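Inactive dihydroorotase-like domain (Chaetomium thermophilum, PDB 5NNL) is a catalytically inactive domain related to dihydroorotases, built on the (beta/alpha)8 barrel of the amidohydrolase superfamily. Local coordinates at residues A[17-22]-A[42-47]; A[51-56]-A[60-65]. All coordinates share one frame; numbering follows the deposited sequence.

Interaction 1: residues A[17-22]-A[42-47]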
ATOM      1  N   PRO A  17       2.063   6.762  10.733  1.00 36.46           N
ATOM      2  CA  PRO A  17       3.013   7.772  11.236  1.00 38.55           C
ATOM      3  C   PRO A  17       3.768   7.360  12.491  1.00 41.12           C
ATOM      4  O   PRO A  17       5.003   7.421  12.507  1.00 41.31           O
ATOM      5  CB  PRO A  17       2.107   8.986  11.481  1.00 39.31           C
ATOM      6  CG  PRO A  17       1.027   8.848  10.476  1.00 39.82           C
ATOM      7  CD  PRO A  17       0.792   7.366  10.306  1.00 40.09           C
ATOM      8  N   GLY A  18       3.066   6.950  13.545  1.00 42.24           N
ATOM      9  CA  GLY A  18       3.717   6.589  14.791  1.00 42.88           C
ATOM     10  C   GLY A  18       3.979   5.103  14.916  1.00 42.96           C
ATOM     11  O   GLY A  18       3.852   4.529  16.002  1.00 42.86           O
ATOM     12  N   LEU A  19       4.358   4.470  13.803  1.00 38.86           N
ATOM     13  CA  LEU A  19       4.605   3.031  13.814  1.00 41.38           C
ATOM     14  C   LEU A  19       5.661   2.652  14.846  1.00 43.34           C
ATOM     15  O   LEU A  19       5.493   1.677  15.589  1.00 44.38           O
ATOM     16  CB  LEU A  19       5.037   2.568  12.422  1.00 38.60           C
ATOM     17  CG  LEU A  19       5.370   1.081  12.279  1.00 40.61           C
ATOM     18  CD1 LEU A  19       4.144   0.225  12.560  1.00 35.53           C
ATOM     19  CD2 LEU A  19       5.925   0.794  10.896  1.00 39.49           C
ATOM     20  N   VAL A  20       6.758   3.401  14.898  1.00 44.82           N
ATOM     21  CA  VAL A  20       7.879   3.090  15.776  1.00 46.29           C
ATOM     22  C   VAL A  20       7.926   4.040  16.972  1.00 44.86           C
ATOM     23  O   VAL A  20       8.952   4.144  17.640  1.00 44.42           O
ATOM     24  CB  VAL A  20       9.211   3.092  15.006  1.00 45.60           C
ATOM     25  CG1 VAL A  20       9.274   1.895  14.068  1.00 41.53           C
ATOM     26  CG2 VAL A  20       9.395   4.396  14.231  1.00 44.26           C
ATOM     27  N   THR A  21       6.828   4.740  17.246  1.00 45.01           N
ATOM     28  CA  THR A  21       6.712   5.519  18.469  1.00 46.20           C
ATOM     29  C   THR A  21       6.238   4.627  19.609  1.00 49.04           C
ATOM     30  O   THR A  21       5.355   3.783  19.433  1.00 46.89           O
ATOM     31  CB  THR A  21       5.737   6.683  18.281  1.00 47.32           C
ATOM     32  OG1 THR A  21       6.210   7.545  17.240  1.00 45.36           O
ATOM     33  CG2 THR A  21       5.589   7.487  19.575  1.00 42.66           C
ATOM     34  N   ARG A  22       6.836   4.820  20.781  1.00 51.47           N
ATOM     35  CA  ARG A  22       6.462   4.045  21.955  1.00 52.37           C
ATOM     36  C   ARG A  22       5.014   4.326  22.338  1.00 50.39           C
ATOM     37  O   ARG A  22       4.605   5.484  22.463  1.00 50.33           O
ATOM     38  CB  ARG A  22       7.395   4.386  23.118  1.00 56.08           C
ATOM     39  CG  ARG A  22       7.139   3.606  24.406  1.00 64.43           C
ATOM     40  CD  ARG A  22       7.746   4.334  25.598  1.00 68.43           C
ATOM     41  NE  ARG A  22       6.995   5.547  25.929  1.00 70.63           N
ATOM     42  CZ  ARG A  22       6.290   5.742  27.044  1.00 74.89           C
ATOM     43  NH1 ARG A  22       6.227   4.814  27.991  1.00 71.62           N
ATOM     44  NH2 ARG A  22       5.645   6.888  27.220  1.00 75.25           N
ATOM     45  N   ILE A  42      -3.687  -5.725   5.632  1.00 30.91           N
ATOM     46  CA  ILE A  42      -2.854  -4.602   5.217  1.00 28.89           C
ATOM     47  C   ILE A  42      -1.399  -4.918   5.526  1.00 29.89           C
ATOM     48  O   ILE A  42      -1.082  -5.492   6.574  1.00 32.95           O
ATOM     49  CB  ILE A  42      -3.278  -3.282   5.900  1.00 29.33           C
ATOM     50  CG1 ILE A  42      -3.098  -3.364   7.418  1.00 29.77           C
ATOM     51  CG2 ILE A  42      -4.718  -2.949   5.548  1.00 31.97           C
ATOM     52  CD1 ILE A  42      -3.316  -2.038   8.139  1.00 30.74           C
ATOM     53  N   ARG A  43      -0.516  -4.546   4.605  1.00 28.55           N
ATOM     54  CA  ARG A  43       0.914  -4.527   4.868  1.00 29.61           C
ATOM     55  C   ARG A  43       1.290  -3.144   5.373  1.00 30.27           C
ATOM     56  O   ARG A  43       0.938  -2.132   4.756  1.00 27.92           O
ATOM     57  CB  ARG A  43       1.718  -4.875   3.616  1.00 30.80           C
ATOM     58  CG  ARG A  43       3.202  -4.535   3.732  1.00 32.31           C
ATOM     59  CD  ARG A  43       4.000  -4.902   2.493  1.00 33.88           C
ATOM     60  NE  ARG A  43       5.344  -4.348   2.588  1.00 32.78           N
ATOM     61  CZ  ARG A  43       5.644  -3.071   2.365  1.00 34.48           C
ATOM     62  NH1 ARG A  43       4.695  -2.207   2.018  1.00 33.43           N
ATOM     63  NH2 ARG A  43       6.896  -2.655   2.490  1.00 32.39           N
ATOM     64  N   ILE A  44       1.995  -3.106   6.495  1.00 29.30           N
ATOM     65  CA  ILE A  44       2.384  -1.855   7.128  1.00 32.43           C
ATOM     66  C   ILE A  44       3.685  -1.374   6.501  1.00 33.05           C
ATOM     67  O   ILE A  44       4.673  -2.116   6.447  1.00 32.35           O
ATOM     68  CB  ILE A  44       2.532  -2.036   8.648  1.00 35.51           C
ATOM     69  CG1 ILE A  44       1.279  -2.700   9.239  1.00 34.29           C
ATOM     70  CG2 ILE A  44       2.792  -0.701   9.318  1.00 35.93           C
ATOM     71  CD1 ILE A  44      -0.009  -1.949   8.973  1.00 35.21           C
ATOM     72  N   MET A  45       3.684  -0.137   6.024  1.00 31.93           N
ATOM     73  CA  MET A  45       4.876   0.440   5.416  1.00 33.42           C
ATOM     74  C   MET A  45       5.956   0.598   6.479  1.00 35.09           C
ATOM     75  O   MET A  45       5.732   1.294   7.478  1.00 32.70           O
ATOM     76  CB  MET A  45       4.551   1.788   4.782  1.00 31.73           C
ATOM     77  CG  MET A  45       3.510   1.707   3.670  1.00 31.56           C
ATOM     78  SD  MET A  45       3.142   3.302   2.924  1.00 28.44           S
ATOM     79  CE  MET A  45       4.702   3.666   2.123  1.00 31.17           C
ATOM     80  N   PRO A  46       7.132  -0.014   6.313  1.00 34.00           N
ATOM     81  CA  PRO A  46       8.152   0.065   7.375  1.00 35.77           C
ATOM     82  C   PRO A  46       8.687   1.468   7.619  1.00 36.75           C
ATOM     83  O   PRO A  46       9.263   1.710   8.686  1.00 37.93           O
ATOM     84  CB  PRO A  46       9.257  -0.880   6.878  1.00 36.29           C
ATOM     85  CG  PRO A  46       9.063  -0.964   5.391  1.00 37.55           C
ATOM     86  CD  PRO A  46       7.592  -0.786   5.147  1.00 32.53           C
ATOM     87  N   VAL A  47       8.519   2.395   6.681  1.00 37.32           N
ATOM     88  CA  VAL A  47       8.982   3.769   6.838  1.00 36.85           C
ATOM     89  C   VAL A  47       7.803   4.609   7.311  1.00 37.58           C
ATOM     90  O   VAL A  47       6.772   4.688   6.633  1.00 37.90           O
ATOM     91  CB  VAL A  47       9.571   4.314   5.525  1.00 38.65           C
ATOM     92  CG1 VAL A  47       9.901   5.800   5.638  1.00 37.97           C
ATOM     93  CG2 VAL A  47      10.821   3.518   5.132  1.00 37.17           C
TER

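Interaction 2: residues A[51-56]-A[60-65]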
ATOM      1  N   GLY A  51      10.739   7.925  11.494  1.00 51.33           N
ATOM      2  CA  GLY A  51      11.428   6.714  11.885  1.00 47.24           C
ATOM      3  C   GLY A  51      11.144   5.609  10.896  1.00 41.95           C
ATOM      4  O   GLY A  51      10.526   5.827   9.852  1.00 42.72           O
ATOM      5  N   SER A  52      11.606   4.409  11.236  1.00 39.73           N
ATOM      6  CA  SER A  52      11.407   3.267  10.358  1.00 41.66           C
ATOM      7  C   SER A  52      11.723   1.987  11.115  1.00 43.60           C
ATOM      8  O   SER A  52      12.460   1.995  12.104  1.00 44.33           O
ATOM      9  CB  SER A  52      12.291   3.365   9.111  1.00 43.55           C
ATOM     10  OG  SER A  52      13.660   3.259   9.464  1.00 44.10           O
ATOM     11  N   ILE A  53      11.154   0.886  10.629  1.00 40.81           N
ATOM     12  CA  ILE A  53      11.568  -0.446  11.058  1.00 40.61           C
ATOM     13  C   ILE A  53      12.851  -0.770  10.296  1.00 42.31           C
ATOM     14  O   ILE A  53      12.817  -1.145   9.123  1.00 37.69           O
ATOM     15  CB  ILE A  53      10.479  -1.496  10.825  1.00 40.17           C
ATOM     16  CG1 ILE A  53       9.242  -1.159  11.668  1.00 38.52           C
ATOM     17  CG2 ILE A  53      11.005  -2.900  11.158  1.00 41.92           C
ATOM     18  CD1 ILE A  53       8.079  -2.131  11.498  1.00 37.88           C
ATOM     19  N   SER A  54      13.995  -0.608  10.971  1.00 41.35           N
ATOM     20  CA  SER A  54      15.305  -0.791  10.362  1.00 45.88           C
ATOM     21  C   SER A  54      16.221  -1.741  11.124  1.00 47.46           C
ATOM     22  O   SER A  54      17.294  -2.072  10.605  1.00 41.73           O
ATOM     23  CB  SER A  54      16.017   0.565  10.219  1.00 46.24           C
ATOM     24  OG  SER A  54      15.961   1.303  11.431  1.00 47.85           O
ATOM     25  N   ASP A  55      15.846  -2.189  12.319  1.00 47.38           N
ATOM     26  CA  ASP A  55      16.682  -3.085  13.108  1.00 48.84           C
ATOM     27  C   ASP A  55      15.784  -3.911  14.026  1.00 50.20           C
ATOM     28  O   ASP A  55      14.553  -3.850  13.940  1.00 48.43           O
ATOM     29  CB  ASP A  55      17.722  -2.275  13.889  1.00 46.86           C
ATOM     30  CG  ASP A  55      17.106  -1.097  14.610  1.00 49.82           C
ATOM     31  OD1 ASP A  55      15.996  -1.262  15.159  1.00 47.66           O
ATOM     32  OD2 ASP A  55      17.724  -0.010  14.621  1.00 54.23           O
ATOM     33  N   VAL A  56      16.408  -4.686  14.918  1.00 49.48           N
ATOM     34  CA  VAL A  56      15.648  -5.531  15.835  1.00 51.44           C
ATOM     35  C   VAL A  56      14.864  -4.678  16.824  1.00 46.11           C
ATOM     36  O   VAL A  56      13.683  -4.934  17.085  1.00 50.00           O
ATOM     37  CB  VAL A  56      16.594  -6.511  16.553  1.00 56.03           C
ATOM     38  CG1 VAL A  56      15.853  -7.285  17.633  1.00 56.48           C
ATOM     39  CG2 VAL A  56      17.214  -7.469  15.549  1.00 56.54           C
ATOM     40  N   LYS A  60      10.506  -4.453  17.360  1.00 45.47           N
ATOM     41  CA  LYS A  60       9.802  -4.786  18.596  1.00 47.77           C
ATOM     42  C   LYS A  60       8.870  -3.664  19.031  1.00 44.92           C
ATOM     43  O   LYS A  60       7.777  -3.926  19.547  1.00 48.79           O
ATOM     44  CB  LYS A  60      10.805  -5.110  19.704  1.00 51.06           C
ATOM     45  CG  LYS A  60      10.945  -6.599  19.970  1.00 56.01           C
ATOM     46  CD  LYS A  60      11.834  -6.889  21.171  1.00 63.78           C
ATOM     47  CE  LYS A  60      11.280  -8.042  22.002  1.00 67.71           C
ATOM     48  NZ  LYS A  60      10.974  -9.250  21.180  1.00 67.69           N
ATOM     49  N   VAL A  61       9.281  -2.407  18.848  1.00 43.39           N
ATOM     50  CA  VAL A  61       8.394  -1.294  19.173  1.00 43.20           C
ATOM     51  C   VAL A  61       7.132  -1.369  18.324  1.00 47.97           C
ATOM     52  O   VAL A  61       6.014  -1.205  18.828  1.00 45.59           O
ATOM     53  CB  VAL A  61       9.122   0.050  18.989  1.00 44.34           C
ATOM     54  CG1 VAL A  61       8.200   1.213  19.343  1.00 46.91           C
ATOM     55  CG2 VAL A  61      10.383   0.098  19.845  1.00 47.96           C
ATOM     56  N   ALA A  62       7.290  -1.621  17.023  1.00 45.07           N
ATOM     57  CA  ALA A  62       6.128  -1.788  16.157  1.00 47.34           C
ATOM     58  C   ALA A  62       5.271  -2.958  16.621  1.00 43.22           C
ATOM     59  O   ALA A  62       4.037  -2.867  16.637  1.00 44.64           O
ATOM     60  CB  ALA A  62       6.578  -1.991  14.711  1.00 41.63           C
ATOM     61  N   GLN A  63       5.909  -4.061  17.018  1.00 45.58           N
ATOM     62  CA  GLN A  63       5.163  -5.234  17.461  1.00 47.39           C
ATOM     63  C   GLN A  63       4.387  -4.944  18.738  1.00 49.36           C
ATOM     64  O   GLN A  63       3.228  -5.354  18.877  1.00 49.52           O
ATOM     65  CB  GLN A  63       6.119  -6.409  17.667  1.00 44.60           C
ATOM     66  CG  GLN A  63       6.693  -6.967  16.377  1.00 42.44           C
ATOM     67  CD  GLN A  63       7.806  -7.971  16.607  1.00 38.67           C
ATOM     68  OE1 GLN A  63       8.532  -7.896  17.599  1.00 45.66           O
ATOM     69  NE2 GLN A  63       7.943  -8.918  15.688  1.00 35.17           N
ATOM     70  N   GLN A  64       5.008  -4.235  19.685  1.00 46.72           N
ATOM     71  CA  GLN A  64       4.311  -3.887  20.920  1.00 52.39           C
ATOM     72  C   GLN A  64       3.073  -3.047  20.635  1.00 50.55           C
ATOM     73  O   GLN A  64       2.023  -3.243  21.259  1.00 48.87           O
ATOM     74  CB  GLN A  64       5.252  -3.141  21.870  1.00 54.64           C
ATOM     75  CG  GLN A  64       5.511  -3.868  23.181  1.00 60.25           C
ATOM     76  CD  GLN A  64       6.186  -5.214  22.984  1.00 66.92           C
ATOM     77  OE1 GLN A  64       5.762  -6.223  23.549  1.00 69.15           O
ATOM     78  NE2 GLN A  64       7.250  -5.233  22.185  1.00 61.54           N
ATOM     79  N   ASN A  65       3.174  -2.105  19.693  1.00 48.61           N
ATOM     80  CA  ASN A  65       2.044  -1.243  19.371  1.00 47.48           C
ATOM     81  C   ASN A  65       0.853  -2.011  18.811  1.00 45.32           C
ATOM     82  O   ASN A  65      -0.237  -1.438  18.711  1.00 45.22           O
ATOM     83  CB  ASN A  65       2.487  -0.165  18.385  1.00 48.87           C
ATOM     84  CG  ASN A  65       3.315   0.916  19.047  1.00 47.70           C
ATOM     85  OD1 ASN A  65       3.074   1.273  20.200  1.00 48.96           O
ATOM     86  ND2 ASN A  65       4.298   1.439  18.325  1.00 46.96           N
TER

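Interaction 1: residues A[17-22]-A[42-47]
L19 and I44 form the apolar part of this contact. Both methyls of L19 straddle one methyl of I44: CG2 of I44 lies 3.6 Å from CD1 of L19 and 3.8 Å from CD2 of L19, and the two side chains cross obliquely. The L19 side chain swings away from its own backbone N (chi1 178°), which sends its forked end from the loop to the strand, although the nearest CA atoms, those of L19 and P46, stay 7.9 Å apart. I44 meets it with the branch that carries no further carbon, and its side chain also touches L27 of helix 26-37 and V16.

The second kind is van der Waals contact of a methyl with carbonyl oxygens: CD2 of L19 rests 3.5 Å from O of M45 and 4.1 Å from O of P46. No hydrogen bond crosses between the segments.

L19 is second in a type I beta turn from G18 to T21, closed by a weak bond of 3.2 Å from N of T21 to O of G18. A loop thus packs on I44 of strand 39-44 and on the backbone of M45 and P46, as in the beta-alpha-beta units of a (beta/alpha)8 barrel.

Interaction 2: residues A[51-56]-A[60-65]
N of K60 gives its hydrogen to O of V56, a bond of 3.2 Å with an N-H...O angle of 153° and a C=O...N angle of 158°. The regular four-residue spacing of this pair identifies it as a first-turn bond of helix 56-64. One turn later, O of K60 accepts two bonds from Q64: one from the backbone N of Q64 at 2.8 Å, and a weak one from NE2 of Q64 at 3.0 Å, whose side chain folds back along the helix to reach it. D55 stands at the N-cap, where its OD1 accepts a bond from the backbone N of S58, and S52 O takes one from the hydroxyl of S58.

The apolar half is narrow. CD1 of I53 touches CB of A62 at 3.5 Å, while CG1 of I53 is farther from that same CB, at 4.1 Å. The branch of I53 is extended (chi2 179°), which carries its methyl across to the helix even though the CA atoms of I53 and A62 are 7.6 Å apart. L76 and I78 of strand 73-79 also touch the I53 side chain.

The chemistry therefore divides by burial: hydrogen bonds and a capping carboxylate start the helix near the surface, whereas the buried methyl contact of I53 and A62 adds only shape-dependent van der Waals packing, and backbone bonds of I53 to P46 and T79 hold the loop in place.

Overall arrangement
Interaction 1 and interaction 2 follow one another along the chain, on the same side of the domain, with centres about 8 Å apart. Two probable hydrogen bonds join them directly: O of P46 to N of I53, and O of T21 to ND2 of N65, each 2.8 Å long. That amide nitrogen also bonds to O of L19, tying the turn to N65, in segment 60-65. L19 is shared by the two apolar clusters: its side chain touches I44, and also I53 and A62. O of V20 also lies 3.5 Å from CG1 of V61, a packing contact. Together they join the loops after the first two barrel strands to helix 56-64.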